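Local coordinates for protein PnpC (Pseudomonas putida, PDB 3N9T) that catalyses the intradiol cleavage of the aromatic ring of hydroxyquinol by dioxygen, using a ferric ion as cofactor, at residues G64-C67 with Q73-I76; F108-M113 with N171-Y176; G158-Q163 with V192-P197; G182-Q187 with Y283-E288. All blocks are in the same frame, centred on the assembly; numbering follows the deposited sequence.

Interaction 1. Residues G64-C67 with Q73-I76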
loop_
_atom_site.group_PDB
_atom_site.type_symbol
_atom_site.label_atom_id
_atom_site.label_comp_id
_atom_site.label_asym_id
_atom_site.label_seq_id
_atom_site.Cartn_x
_atom_site.Cartn_y
_atom_site.Cartn_z
ATOM N N GLY A 64 0.713 -8.974 1.083
ATOM C CA GLY A 64 2.008 -9.373 0.516
ATOM C C GLY A 64 2.316 -10.850 0.789
ATOM O O GLY A 64 2.786 -11.563 -0.119
ATOM N N GLN A 65 2.015 -11.317 2.005
ATOM C CA GLN A 65 2.318 -12.704 2.384
ATOM C C GLN A 65 1.490 -13.734 1.634
ATOM O O GLN A 65 1.939 -14.885 1.518
ATOM C CB GLN A 65 2.116 -12.922 3.884
ATOM C CG GLN A 65 3.229 -12.299 4.714
ATOM C CD GLN A 65 4.457 -13.198 4.780
ATOM O OE1 GLN A 65 4.337 -14.413 5.018
ATOM N NE2 GLN A 65 5.644 -12.610 4.585
ATOM N N LYS A 66 0.299 -13.325 1.154
ATOM C CA LYS A 66 -0.611 -14.185 0.343
ATOM C C LYS A 66 -0.130 -14.356 -1.095
ATOM O O LYS A 66 -0.660 -15.194 -1.865
ATOM C CB LYS A 66 -2.045 -13.619 0.335
ATOM C CG LYS A 66 -3.161 -14.635 -0.090
ATOM C CD LYS A 66 -3.468 -15.640 1.016
ATOM C CE LYS A 66 -4.380 -16.721 0.471
ATOM N NZ LYS A 66 -4.914 -17.500 1.661
ATOM N N CYS A 67 0.832 -13.537 -1.493
ATOM C CA CYS A 67 1.381 -13.658 -2.821
ATOM C C CYS A 67 2.390 -14.832 -2.790
ATOM O O CYS A 67 3.271 -14.863 -1.946
ATOM C CB CYS A 67 2.036 -12.340 -3.258
ATOM S SG CYS A 67 0.913 -10.915 -3.336
ATOM N N GLN A 73 -1.586 -13.617 -6.918
ATOM C CA GLN A 73 -1.003 -12.318 -6.685
ATOM C C GLN A 73 -2.082 -11.489 -5.980
ATOM O O GLN A 73 -2.946 -10.897 -6.631
ATOM C CB GLN A 73 -0.582 -11.713 -8.029
ATOM C CG GLN A 73 0.850 -11.180 -8.079
ATOM C CD GLN A 73 1.133 -10.194 -6.966
ATOM O OE1 GLN A 73 2.307 -10.008 -6.556
ATOM N NE2 GLN A 73 0.069 -9.568 -6.441
ATOM N N GLU A 74 -2.024 -11.443 -4.653
ATOM C CA GLU A 74 -3.084 -10.797 -3.873
ATOM C C GLU A 74 -2.978 -9.272 -4.035
ATOM O O GLU A 74 -3.986 -8.561 -3.922
ATOM C CB GLU A 74 -3.003 -11.174 -2.380
ATOM C CG GLU A 74 -4.301 -10.777 -1.558
ATOM C CD GLU A 74 -5.525 -11.679 -1.803
ATOM O OE1 GLU A 74 -5.465 -12.480 -2.749
ATOM O OE2 GLU A 74 -6.543 -11.597 -1.068
ATOM N N PHE A 75 -1.758 -8.754 -4.221
ATOM C CA PHE A 75 -1.647 -7.280 -4.452
ATOM C C PHE A 75 -2.345 -6.851 -5.750
ATOM O O PHE A 75 -2.959 -5.780 -5.796
ATOM C CB PHE A 75 -0.213 -6.681 -4.364
ATOM C CG PHE A 75 0.082 -6.125 -2.980
ATOM C CD1 PHE A 75 0.963 -6.785 -2.139
ATOM C CD2 PHE A 75 -0.627 -4.981 -2.476
ATOM C CE1 PHE A 75 1.154 -6.370 -0.801
ATOM C CE2 PHE A 75 -0.407 -4.530 -1.166
ATOM C CZ PHE A 75 0.475 -5.216 -0.309
ATOM N N ILE A 76 -2.194 -7.651 -6.817
ATOM C CA ILE A 76 -2.893 -7.368 -8.071
ATOM C C ILE A 76 -4.398 -7.462 -7.827
ATOM O O ILE A 76 -5.165 -6.594 -8.241
ATOM C CB ILE A 76 -2.451 -8.317 -9.179
ATOM C CG1 ILE A 76 -0.966 -8.056 -9.502
ATOM C CG2 ILE A 76 -3.371 -8.169 -10.448
ATOM C CD1 ILE A 76 -0.423 -8.809 -10.764
#

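Interaction 2. Residues F108-M113 with N171-Y176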
loop_
_atom_site.group_PDB
_atom_site.type_symbol
_atom_site.label_atom_id
_atom_site.label_comp_id
_atom_site.label_asym_id
_atom_site.label_seq_id
_atom_site.Cartn_x
_atom_site.Cartn_y
_atom_site.Cartn_z
ATOM N N PHE A 108 -5.315 -14.497 -16.708
ATOM C CA PHE A 108 -5.589 -15.800 -17.263
ATOM C C PHE A 108 -5.202 -16.124 -18.729
ATOM O O PHE A 108 -5.535 -17.217 -19.233
ATOM C CB PHE A 108 -7.041 -16.128 -17.007
ATOM C CG PHE A 108 -7.361 -16.310 -15.558
ATOM C CD1 PHE A 108 -6.592 -17.193 -14.760
ATOM C CD2 PHE A 108 -8.442 -15.601 -14.969
ATOM C CE1 PHE A 108 -6.895 -17.377 -13.399
ATOM C CE2 PHE A 108 -8.785 -15.803 -13.601
ATOM C CZ PHE A 108 -8.004 -16.668 -12.810
ATOM N N PHE A 109 -4.512 -15.213 -19.396
ATOM C CA PHE A 109 -4.104 -15.495 -20.764
ATOM C C PHE A 109 -3.017 -16.588 -20.786
ATOM O O PHE A 109 -2.099 -16.583 -19.950
ATOM C CB PHE A 109 -3.612 -14.246 -21.496
ATOM C CG PHE A 109 -3.080 -14.553 -22.857
ATOM C CD1 PHE A 109 -3.971 -14.919 -23.902
ATOM C CD2 PHE A 109 -1.704 -14.558 -23.108
ATOM C CE1 PHE A 109 -3.495 -15.274 -25.170
ATOM C CE2 PHE A 109 -1.218 -14.909 -24.403
ATOM C CZ PHE A 109 -2.132 -15.258 -25.431
ATOM N N ILE A 110 -3.114 -17.530 -21.728
ATOM C CA ILE A 110 -2.030 -18.498 -21.910
ATOM C C ILE A 110 -1.534 -18.449 -23.358
ATOM O O ILE A 110 -2.352 -18.481 -24.289
ATOM C CB ILE A 110 -2.438 -19.949 -21.506
ATOM C CG1 ILE A 110 -2.861 -20.002 -20.041
ATOM C CG2 ILE A 110 -1.260 -20.950 -21.718
ATOM C CD1 ILE A 110 -3.503 -21.338 -19.652
ATOM N N GLU A 111 -0.213 -18.317 -23.518
ATOM C CA GLU A 111 0.501 -18.597 -24.785
ATOM C C GLU A 111 0.378 -19.987 -25.421
ATOM O O GLU A 111 0.216 -21.042 -24.747
ATOM C CB GLU A 111 2.014 -18.341 -24.619
ATOM C CG GLU A 111 2.332 -16.968 -24.155
ATOM C CD GLU A 111 2.582 -16.037 -25.308
ATOM O OE1 GLU A 111 1.909 -16.182 -26.359
ATOM O OE2 GLU A 111 3.477 -15.170 -25.152
ATOM N N GLY A 112 0.528 -19.965 -26.745
ATOM C CA GLY A 112 0.625 -21.178 -27.543
ATOM C C GLY A 112 -0.641 -21.990 -27.671
ATOM O O GLY A 112 -0.568 -23.224 -27.775
ATOM N N MET A 113 -1.801 -21.321 -27.695
ATOM C CA MET A 113 -3.063 -22.044 -27.888
ATOM C C MET A 113 -3.295 -22.333 -29.383
ATOM O O MET A 113 -2.693 -21.666 -30.225
ATOM C CB MET A 113 -4.240 -21.305 -27.218
ATOM C CG MET A 113 -4.037 -21.253 -25.663
ATOM S SD MET A 113 -4.164 -22.910 -24.976
ATOM C CE MET A 113 -2.698 -23.047 -23.993
ATOM N N ASN A 171 -8.939 -26.007 -24.084
ATOM C CA ASN A 171 -10.353 -25.855 -23.906
ATOM C C ASN A 171 -10.703 -24.373 -23.758
ATOM O O ASN A 171 -10.088 -23.669 -22.984
ATOM C CB ASN A 171 -10.783 -26.544 -22.638
ATOM C CG ASN A 171 -12.269 -26.573 -22.486
ATOM O OD1 ASN A 171 -13.008 -26.866 -23.426
ATOM N ND2 ASN A 171 -12.721 -26.335 -21.259
ATOM N N LEU A 172 -11.711 -23.953 -24.498
ATOM C CA LEU A 172 -12.249 -22.573 -24.407
ATOM C C LEU A 172 -11.146 -21.570 -24.540
ATOM O O LEU A 172 -11.231 -20.462 -23.991
ATOM C CB LEU A 172 -13.045 -22.409 -23.093
ATOM C CG LEU A 172 -14.365 -23.242 -23.079
ATOM C CD1 LEU A 172 -14.974 -23.243 -21.693
ATOM C CD2 LEU A 172 -15.425 -22.818 -24.121
ATOM N N ARG A 173 -10.103 -21.941 -25.304
ATOM C CA ARG A 173 -9.105 -20.968 -25.791
ATOM C C ARG A 173 -8.862 -21.205 -27.268
ATOM O O ARG A 173 -9.016 -22.346 -27.777
ATOM C CB ARG A 173 -7.777 -21.040 -25.022
ATOM C CG ARG A 173 -7.891 -21.056 -23.515
ATOM C CD ARG A 173 -6.540 -21.336 -22.839
ATOM N NE ARG A 173 -6.715 -21.156 -21.390
ATOM C CZ ARG A 173 -6.566 -19.997 -20.761
ATOM N NH1 ARG A 173 -6.246 -18.891 -21.452
ATOM N NH2 ARG A 173 -6.777 -19.931 -19.439
ATOM N N GLY A 174 -8.560 -20.133 -27.988
ATOM C CA GLY A 174 -8.167 -20.301 -29.396
ATOM C C GLY A 174 -7.630 -19.036 -30.017
ATOM O O GLY A 174 -7.956 -17.936 -29.562
ATOM N N ARG A 175 -6.924 -19.197 -31.139
ATOM C CA ARG A 175 -6.476 -18.059 -31.928
ATOM C C ARG A 175 -7.208 -18.150 -33.249
ATOM O O ARG A 175 -6.916 -19.026 -34.063
ATOM C CB ARG A 175 -4.965 -18.170 -32.189
ATOM C CG ARG A 175 -4.537 -17.236 -33.276
ATOM C CD ARG A 175 -3.027 -17.015 -33.217
ATOM N NE ARG A 175 -2.642 -16.017 -32.211
ATOM C CZ ARG A 175 -1.495 -15.365 -32.273
ATOM N NH1 ARG A 175 -0.681 -15.637 -33.285
ATOM N NH2 ARG A 175 -1.177 -14.439 -31.375
ATOM N N TYR A 176 -8.152 -17.255 -33.456
ATOM C CA TYR A 176 -8.962 -17.175 -34.686
ATOM C C TYR A 176 -8.500 -16.015 -35.593
ATOM O O TYR A 176 -7.662 -15.165 -35.164
ATOM C CB TYR A 176 -10.419 -16.921 -34.254
ATOM C CG TYR A 176 -11.082 -18.106 -33.562
ATOM C CD1 TYR A 176 -10.855 -18.377 -32.202
ATOM C CD2 TYR A 176 -11.928 -18.947 -34.271
ATOM C CE1 TYR A 176 -11.463 -19.464 -31.548
ATOM C CE2 TYR A 176 -12.558 -20.048 -33.641
ATOM C CZ TYR A 176 -12.332 -20.274 -32.305
ATOM O OH TYR A 176 -12.981 -21.272 -31.699
#

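Interaction 3. Residues G158-Q163 with V192-P197. With FE (Fe (III) ion), chain D.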
loop_
_atom_site.group_PDB
_atom_site.type_symbol
_atom_site.label_atom_id
_atom_site.label_comp_id
_atom_site.label_asym_id
_atom_site.label_seq_id
_atom_site.Cartn_x
_atom_site.Cartn_y
_atom_site.Cartn_z
ATOM N N GLY A 158 -16.562 -22.076 -13.783
ATOM C CA GLY A 158 -15.962 -20.786 -13.412
ATOM C C GLY A 158 -14.449 -20.859 -13.346
ATOM O O GLY A 158 -13.806 -19.991 -12.734
ATOM N N MET A 159 -13.848 -21.896 -13.967
ATOM C CA MET A 159 -12.381 -21.935 -14.084
ATOM C C MET A 159 -11.887 -21.852 -15.532
ATOM O O MET A 159 -12.525 -22.388 -16.416
ATOM C CB MET A 159 -11.805 -23.189 -13.427
ATOM C CG MET A 159 -11.350 -22.950 -11.987
ATOM S SD MET A 159 -11.018 -24.481 -11.092
ATOM C CE MET A 159 -12.694 -25.079 -10.806
ATOM N N TYR A 160 -10.767 -21.162 -15.745
ATOM C CA TYR A 160 -10.057 -21.213 -17.040
ATOM C C TYR A 160 -9.219 -22.509 -17.113
ATOM O O TYR A 160 -8.692 -22.955 -16.093
ATOM C CB TYR A 160 -9.163 -20.010 -17.212
ATOM C CG TYR A 160 -9.988 -18.745 -17.299
ATOM C CD1 TYR A 160 -10.325 -18.206 -18.530
ATOM C CD2 TYR A 160 -10.460 -18.108 -16.136
ATOM C CE1 TYR A 160 -11.103 -17.029 -18.617
ATOM C CE2 TYR A 160 -11.257 -16.937 -16.214
ATOM C CZ TYR A 160 -11.581 -16.422 -17.459
ATOM O OH TYR A 160 -12.397 -15.317 -17.557
ATOM N N SER A 161 -9.113 -23.119 -18.298
ATOM C CA SER A 161 -8.163 -24.225 -18.491
ATOM C C SER A 161 -6.808 -23.531 -18.431
ATOM O O SER A 161 -6.728 -22.325 -18.595
ATOM C CB SER A 161 -8.383 -24.865 -19.888
ATOM O OG SER A 161 -8.119 -23.955 -20.960
ATOM N N GLY A 162 -5.732 -24.211 -18.054
ATOM C CA GLY A 162 -5.714 -25.089 -16.965
ATOM C C GLY A 162 -5.160 -24.215 -15.838
ATOM O O GLY A 162 -4.152 -24.565 -15.212
ATOM N N GLN A 163 -5.773 -23.031 -15.633
ATOM C CA GLN A 163 -5.864 -22.474 -14.279
ATOM C C GLN A 163 -6.383 -23.708 -13.535
ATOM O O GLN A 163 -5.881 -24.060 -12.467
ATOM C CB GLN A 163 -6.883 -21.322 -14.181
ATOM C CG GLN A 163 -7.582 -21.298 -12.809
ATOM C CD GLN A 163 -8.695 -20.246 -12.649
ATOM O OE1 GLN A 163 -9.668 -20.170 -13.432
ATOM N NE2 GLN A 163 -8.571 -19.460 -11.589
ATOM N N VAL A 192 -20.150 -18.042 -18.433
ATOM C CA VAL A 192 -20.856 -17.903 -17.142
ATOM C C VAL A 192 -20.070 -16.994 -16.154
ATOM O O VAL A 192 -18.833 -16.883 -16.215
ATOM C CB VAL A 192 -21.190 -19.297 -16.509
ATOM C CG1 VAL A 192 -21.826 -20.277 -17.583
ATOM C CG2 VAL A 192 -19.930 -19.974 -16.008
ATOM N N CYS A 193 -20.814 -16.286 -15.279
ATOM C CA CYS A 193 -20.196 -15.456 -14.211
ATOM C C CYS A 193 -19.418 -16.360 -13.226
ATOM O O CYS A 193 -19.718 -17.564 -13.090
ATOM C CB CYS A 193 -21.268 -14.600 -13.523
ATOM S SG CYS A 193 -22.628 -15.527 -12.814
ATOM N N TYR A 194 -18.415 -15.820 -12.553
ATOM C CA TYR A 194 -17.617 -16.624 -11.639
ATOM C C TYR A 194 -17.047 -15.656 -10.580
ATOM O O TYR A 194 -16.958 -14.460 -10.888
ATOM C CB TYR A 194 -16.498 -17.357 -12.401
ATOM C CG TYR A 194 -15.514 -16.429 -13.122
ATOM C CD1 TYR A 194 -15.683 -16.119 -14.465
ATOM C CD2 TYR A 194 -14.386 -15.919 -12.480
ATOM C CE1 TYR A 194 -14.777 -15.322 -15.154
ATOM C CE2 TYR A 194 -13.472 -15.093 -13.158
ATOM C CZ TYR A 194 -13.666 -14.782 -14.504
ATOM O OH TYR A 194 -12.775 -13.975 -15.257
ATOM N N PRO A 195 -16.746 -16.139 -9.329
ATOM C CA PRO A 195 -16.267 -15.218 -8.297
ATOM C C PRO A 195 -14.746 -15.147 -8.311
ATOM O O PRO A 195 -14.072 -16.096 -8.729
ATOM C CB PRO A 195 -16.741 -15.890 -6.978
ATOM C CG PRO A 195 -16.499 -17.407 -7.287
ATOM C CD PRO A 195 -16.912 -17.525 -8.770
ATOM N N ILE A 196 -14.211 -14.024 -7.864
ATOM C CA ILE A 196 -12.770 -13.914 -7.698
ATOM C C ILE A 196 -12.356 -14.572 -6.366
ATOM O O ILE A 196 -13.204 -14.750 -5.486
ATOM C CB ILE A 196 -12.334 -12.454 -7.728
ATOM C CG1 ILE A 196 -12.915 -11.735 -6.499
ATOM C CG2 ILE A 196 -12.772 -11.727 -9.047
ATOM C CD1 ILE A 196 -12.014 -10.499 -6.127
ATOM N N PRO A 197 -11.052 -14.839 -6.169
ATOM C CA PRO A 197 -10.664 -15.512 -4.892
ATOM C C PRO A 197 -10.986 -14.675 -3.649
ATOM O O PRO A 197 -10.698 -13.465 -3.578
ATOM C CB PRO A 197 -9.145 -15.708 -5.041
ATOM C CG PRO A 197 -8.832 -15.483 -6.531
ATOM C CD PRO A 197 -9.909 -14.636 -7.086
HETATM FE FE FE D . -12.038 -13.412 -17.207
HETATM O O HOH W 1 -10.254 -12.648 -16.345
#

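Interaction 4. Residues G182-Q187 with Y283-E288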
loop_
_atom_site.group_PDB
_atom_site.type_symbol
_atom_site.label_atom_id
_atom_site.label_comp_id
_atom_site.label_asym_id
_atom_site.label_seq_id
_atom_site.Cartn_x
_atom_site.Cartn_y
_atom_site.Cartn_z
ATOM N N GLY A 182 -13.031 -9.372 -43.303
ATOM C CA GLY A 182 -12.843 -8.978 -41.884
ATOM C C GLY A 182 -13.728 -9.780 -40.899
ATOM O O GLY A 182 -13.776 -9.485 -39.722
ATOM N N CYS A 183 -14.401 -10.814 -41.390
ATOM C CA CYS A 183 -15.352 -11.606 -40.614
ATOM C C CYS A 183 -14.608 -12.650 -39.795
ATOM O O CYS A 183 -13.619 -13.272 -40.275
ATOM C CB CYS A 183 -16.372 -12.277 -41.564
ATOM S SG CYS A 183 -17.433 -11.082 -42.359
ATOM N N PHE A 184 -15.101 -12.846 -38.574
ATOM C CA PHE A 184 -14.627 -13.970 -37.761
ATOM C C PHE A 184 -15.838 -14.755 -37.194
ATOM O O PHE A 184 -16.926 -14.216 -37.092
ATOM C CB PHE A 184 -13.758 -13.442 -36.612
ATOM C CG PHE A 184 -14.512 -12.717 -35.574
ATOM C CD1 PHE A 184 -15.050 -13.413 -34.478
ATOM C CD2 PHE A 184 -14.659 -11.351 -35.656
ATOM C CE1 PHE A 184 -15.791 -12.757 -33.509
ATOM C CE2 PHE A 184 -15.377 -10.674 -34.679
ATOM C CZ PHE A 184 -15.958 -11.364 -33.625
ATOM N N ALA A 185 -15.615 -15.985 -36.793
ATOM C CA ALA A 185 -16.647 -16.774 -36.168
ATOM C C ALA A 185 -16.029 -17.834 -35.270
ATOM O O ALA A 185 -15.033 -18.531 -35.608
ATOM C CB ALA A 185 -17.595 -17.401 -37.239
ATOM N N ILE A 186 -16.603 -17.908 -34.079
ATOM C CA ILE A 186 -16.088 -18.706 -32.979
ATOM C C ILE A 186 -17.273 -19.522 -32.433
ATOM O O ILE A 186 -18.273 -18.948 -32.015
ATOM C CB ILE A 186 -15.652 -17.744 -31.827
ATOM C CG1 ILE A 186 -14.467 -16.846 -32.291
ATOM C CG2 ILE A 186 -15.299 -18.579 -30.579
ATOM C CD1 ILE A 186 -14.101 -15.685 -31.314
ATOM N N GLN A 187 -17.162 -20.849 -32.400
ATOM C CA GLN A 187 -18.182 -21.628 -31.691
ATOM C C GLN A 187 -17.642 -21.913 -30.302
ATOM O O GLN A 187 -16.475 -22.281 -30.136
ATOM C CB GLN A 187 -18.537 -22.938 -32.428
ATOM C CG GLN A 187 -19.514 -22.722 -33.623
ATOM C CD GLN A 187 -19.944 -24.076 -34.249
ATOM O OE1 GLN A 187 -19.311 -24.573 -35.181
ATOM N NE2 GLN A 187 -20.981 -24.668 -33.711
ATOM N N TYR A 283 -20.484 -9.124 -32.872
ATOM C CA TYR A 283 -19.763 -7.939 -32.447
ATOM C C TYR A 283 -18.803 -7.376 -33.495
ATOM O O TYR A 283 -18.055 -8.142 -34.094
ATOM C CB TYR A 283 -19.040 -8.180 -31.109
ATOM C CG TYR A 283 -18.607 -6.837 -30.398
ATOM C CD1 TYR A 283 -19.498 -6.154 -29.578
ATOM C CD2 TYR A 283 -17.325 -6.289 -30.592
ATOM C CE1 TYR A 283 -19.151 -4.967 -28.942
ATOM C CE2 TYR A 283 -16.950 -5.112 -29.948
ATOM C CZ TYR A 283 -17.880 -4.449 -29.134
ATOM O OH TYR A 283 -17.541 -3.305 -28.466
ATOM N N GLU A 284 -18.824 -6.057 -33.711
ATOM C CA GLU A 284 -17.801 -5.488 -34.623
ATOM C C GLU A 284 -16.684 -4.731 -33.861
ATOM O O GLU A 284 -16.928 -3.676 -33.220
ATOM C CB GLU A 284 -18.421 -4.620 -35.705
ATOM C CG GLU A 284 -19.444 -5.407 -36.501
ATOM C CD GLU A 284 -20.082 -4.571 -37.608
ATOM O OE1 GLU A 284 -20.071 -3.329 -37.497
ATOM O OE2 GLU A 284 -20.584 -5.174 -38.572
ATOM N N PHE A 285 -15.483 -5.300 -33.899
ATOM C CA PHE A 285 -14.345 -4.651 -33.278
ATOM C C PHE A 285 -13.770 -3.586 -34.225
ATOM O O PHE A 285 -13.721 -3.779 -35.445
ATOM C CB PHE A 285 -13.243 -5.656 -33.007
ATOM C CG PHE A 285 -13.609 -6.658 -31.962
ATOM C CD1 PHE A 285 -13.500 -6.316 -30.584
ATOM C CD2 PHE A 285 -14.022 -7.948 -32.341
ATOM C CE1 PHE A 285 -13.863 -7.247 -29.558
ATOM C CE2 PHE A 285 -14.409 -8.912 -31.310
ATOM C CZ PHE A 285 -14.340 -8.503 -29.906
ATOM N N VAL A 286 -13.328 -2.493 -33.634
ATOM C CA VAL A 286 -12.750 -1.378 -34.359
ATOM C C VAL A 286 -11.332 -1.151 -33.771
ATOM O O VAL A 286 -11.188 -0.920 -32.576
ATOM C CB VAL A 286 -13.672 -0.101 -34.274
ATOM C CG1 VAL A 286 -13.033 1.097 -35.007
ATOM C CG2 VAL A 286 -15.117 -0.413 -34.825
ATOM N N MET A 287 -10.323 -1.279 -34.632
ATOM C CA MET A 287 -8.924 -1.199 -34.301
ATOM C C MET A 287 -8.339 0.135 -34.733
ATOM O O MET A 287 -8.780 0.757 -35.735
ATOM C CB MET A 287 -8.155 -2.339 -34.969
ATOM C CG MET A 287 -8.496 -3.791 -34.380
ATOM S SD MET A 287 -7.239 -4.847 -35.109
ATOM C CE MET A 287 -5.995 -4.613 -33.809
ATOM N N GLU A 288 -7.326 0.570 -33.994
ATOM C CA GLU A 288 -6.670 1.855 -34.278
ATOM C C GLU A 288 -5.407 1.627 -35.097
ATOM O O GLU A 288 -4.603 0.726 -34.786
ATOM C CB GLU A 288 -6.286 2.567 -32.975
ATOM C CG GLU A 288 -7.443 3.060 -32.193
ATOM C CD GLU A 288 -7.225 4.473 -31.651
ATOM O OE1 GLU A 288 -6.465 4.572 -30.665
ATOM O OE2 GLU A 288 -7.837 5.456 -32.176
#

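Interaction 1. Residues G64-C67 with Q73-I76
Glu74 and Lys66 lay their aliphatic parts across one another where the chain leaves helix 50-65 and, after a short loop, enters helix 74-81. Followed outward from the backbone, Glu74 first places CB 3.8 Å from Lys66 CB, with Cys67 SG also beside it. CG then passes 4.1 Å from the same Lys66 CB, and the carboxylate carbon CD stands 4.2 Å from Lys66 CG. The chain starts with CG anti to the backbone N (chi1 -167°) and bends at the next torsion, which lays Glu74 OE1 4.1 Å from Lys66 CG. OE1 forms a salt bridge with Arg72, and OE2 accepts the backbone N-H of Val202. The lysine runs on past, its NZ 6.7 Å from Glu74 OE2 and bonded instead to the carbonyl of Asp199.

At the centre, Cys67 SG points into the first turn of helix 74-81, just beyond the N-cap residue Gln73. It accepts the N-H of Phe75 at 3.5 Å, nearly straight at 161°, and lies 3.3 Å from Glu74 N. Phe75 meets the other segment through its ring: CE1 approaches Gly64 N to 3.2 Å, obliquely to the ring plane. This ring also lines the pocket of the bound phospholipid. Gly64 O accepts from Gln65 NE2 of the second subunit, and Gln65 NE2 gives the reciprocal bond to Gly64 O of that subunit.

Chemically, the thiol sulfur serves as a soft acceptor for an amide at the helix start, while Lys66 and Glu74 meet only through their hydrocarbon stems, and their charged ends bond to other residues.

Interaction 2. Residues F108-M113 with N171-Y176
Both terminal nitrogens of Arg173 grip one acceptor, the carbonyl oxygen of Phe108. NH1 reaches Phe108 O at 2.9 Å and NH2 reaches it at 3.0 Å. The N-H...O angles, 142° and 137°, are bent, as expected when an end-on guanidinium shares a single oxygen; that oxygen lies near the guanidinium plane, and both donors lie in the carbonyl plane. NH2 has a second acceptor in Ser161 O. Ile110 N, 3.4 Å from Arg173 NH1, is a donor facing a donor and forms no bond.

Two apolar side chains pack against the arginine. Ile110 comes over one guanidinium face, its CD1 3.5 Å from Arg173 CZ and offset toward the rim. Met113 lies against the aliphatic shaft, with SD 3.6 Å from Arg173 CD and CG 3.8 Å from Arg173 CB. The arginine chain runs extended from CG to NE, and this reach takes it past Met113 to the Phe108 carbonyl. The planar head is thus held by bonds at its edge and by isoleucine over a face.

The loop 108-113, between helix 84-91 and strand 129-138, is in this way fastened to strand 173-177, which pairs antiparallel with strand 148-152. Trp152 of that neighbouring strand touches Phe108, Phe109 and Arg173, and the Phe108 ring stacks on the iron ligand Tyr160.

Interaction 3. Residues G158-Q163 with V192-P197
The ferric site of an intradiol dioxygenase, built from two tyrosines and two histidines, is half assembled here: Tyr160 and Tyr194 bring their hydroxyl oxygens to one iron. Tyr160 OH binds the iron at 2.0 Å and Tyr194 OH binds it at 2.2 Å, with an O-Fe-O angle of about 81° that makes the two ligands cis. A water oxygen is bound to the iron at 2.1 Å, and His218 and His220 complete the protein ligands.

The rings form an offset edge-to-face pair, their planes at 88° and centroids 5.6 Å apart, with the edge of Tyr160 toward the face of Tyr194. Tyr160 CE2 comes within 3.7 Å of Tyr194 CZ. Tyr194 gets there with CG between its backbone N and carbonyl carbon (chi1 60°), while the iron lies near the plane of its ring. Farther back, Gly158 CA packs 3.6 Å from Tyr194 CB. The Tyr160 backbone is fixed by its own loop, its N-H donating to a lone pair of Gln163 OE1 at 2.7 Å.

The two hydroxyl oxygens are only 2.7 Å apart, yet they are not hydrogen-bonded; shared coordination brings them together. The near-perpendicular rings are consistent with both oxygens reaching one metal without steric conflict. In relatives of this family one tyrosine leaves the iron when substrate binds; the order of ligands along the chain suggests that Tyr194 may be its equivalent.

Interaction 4. Residues G182-Q187 with Y283-E288
The carbonyl oxygen of Tyr283 is the polar atom at this contact, approached by the ring of Phe184 and not by any donor of the opposite segment: Phe184 CE2 lies 3.7 Å from Tyr283 O, and Phe184 CZ lies 3.9 Å from it. The oxygen sits oblique to the ring.

The same end of Phe184 meets Phe285. Its CZ touches Phe285 CE2 at 3.7 Å, and its CE2 touches Phe285 CD2 at 3.8 Å, both at the rim of the Phe285 ring and near its plane. With centroids 5.9 Å apart and planes at 41°, the pair is neither a stack nor an edge-to-face contact. Phe184 holds CG between its backbone N and carbonyl carbon (chi1 70°), which sends the ring across toward the other strand. Within that strand, Tyr283 CD2 rests over the centre of one Phe285 face.

The closest CA atoms, those of Phe184 and Tyr283, are 9.5 Å apart, the spacing of next-but-one strands. Strand 129-138 lies between, antiparallel to 183-189 and parallel to 278-287, while Phe221 and Leu235 also pack on Phe285. Such aromatic packing across an intervening strand belongs to the hydrophobic core of the beta-rich catalytic domain of intradiol dioxygenases.

Interactions 1, 3 and 4 are buried, whereas interaction 2 lies nearer the surface. Interaction 1 belongs to the helical part and the subunit interface, yet its nearest atoms come within about 5 Å of interaction 3. Interactions 2, 3 and 4 all reach the beta sheet. Interactions 2 and 3 meet directly, since Arg173 bridges to the loop that carries Tyr160, making 108-113 with 171-176 a second shell around the iron. Interaction 4 joins interaction 2 through Tyr176, which packs on Ala185 and Ile186. The chemistry follows location: sulfur and hydrocarbon between helices, a forked arginine bond near the site, metal coordination within it, and mainly aromatic packing in the sheet, with no hydrogen bond between the segments.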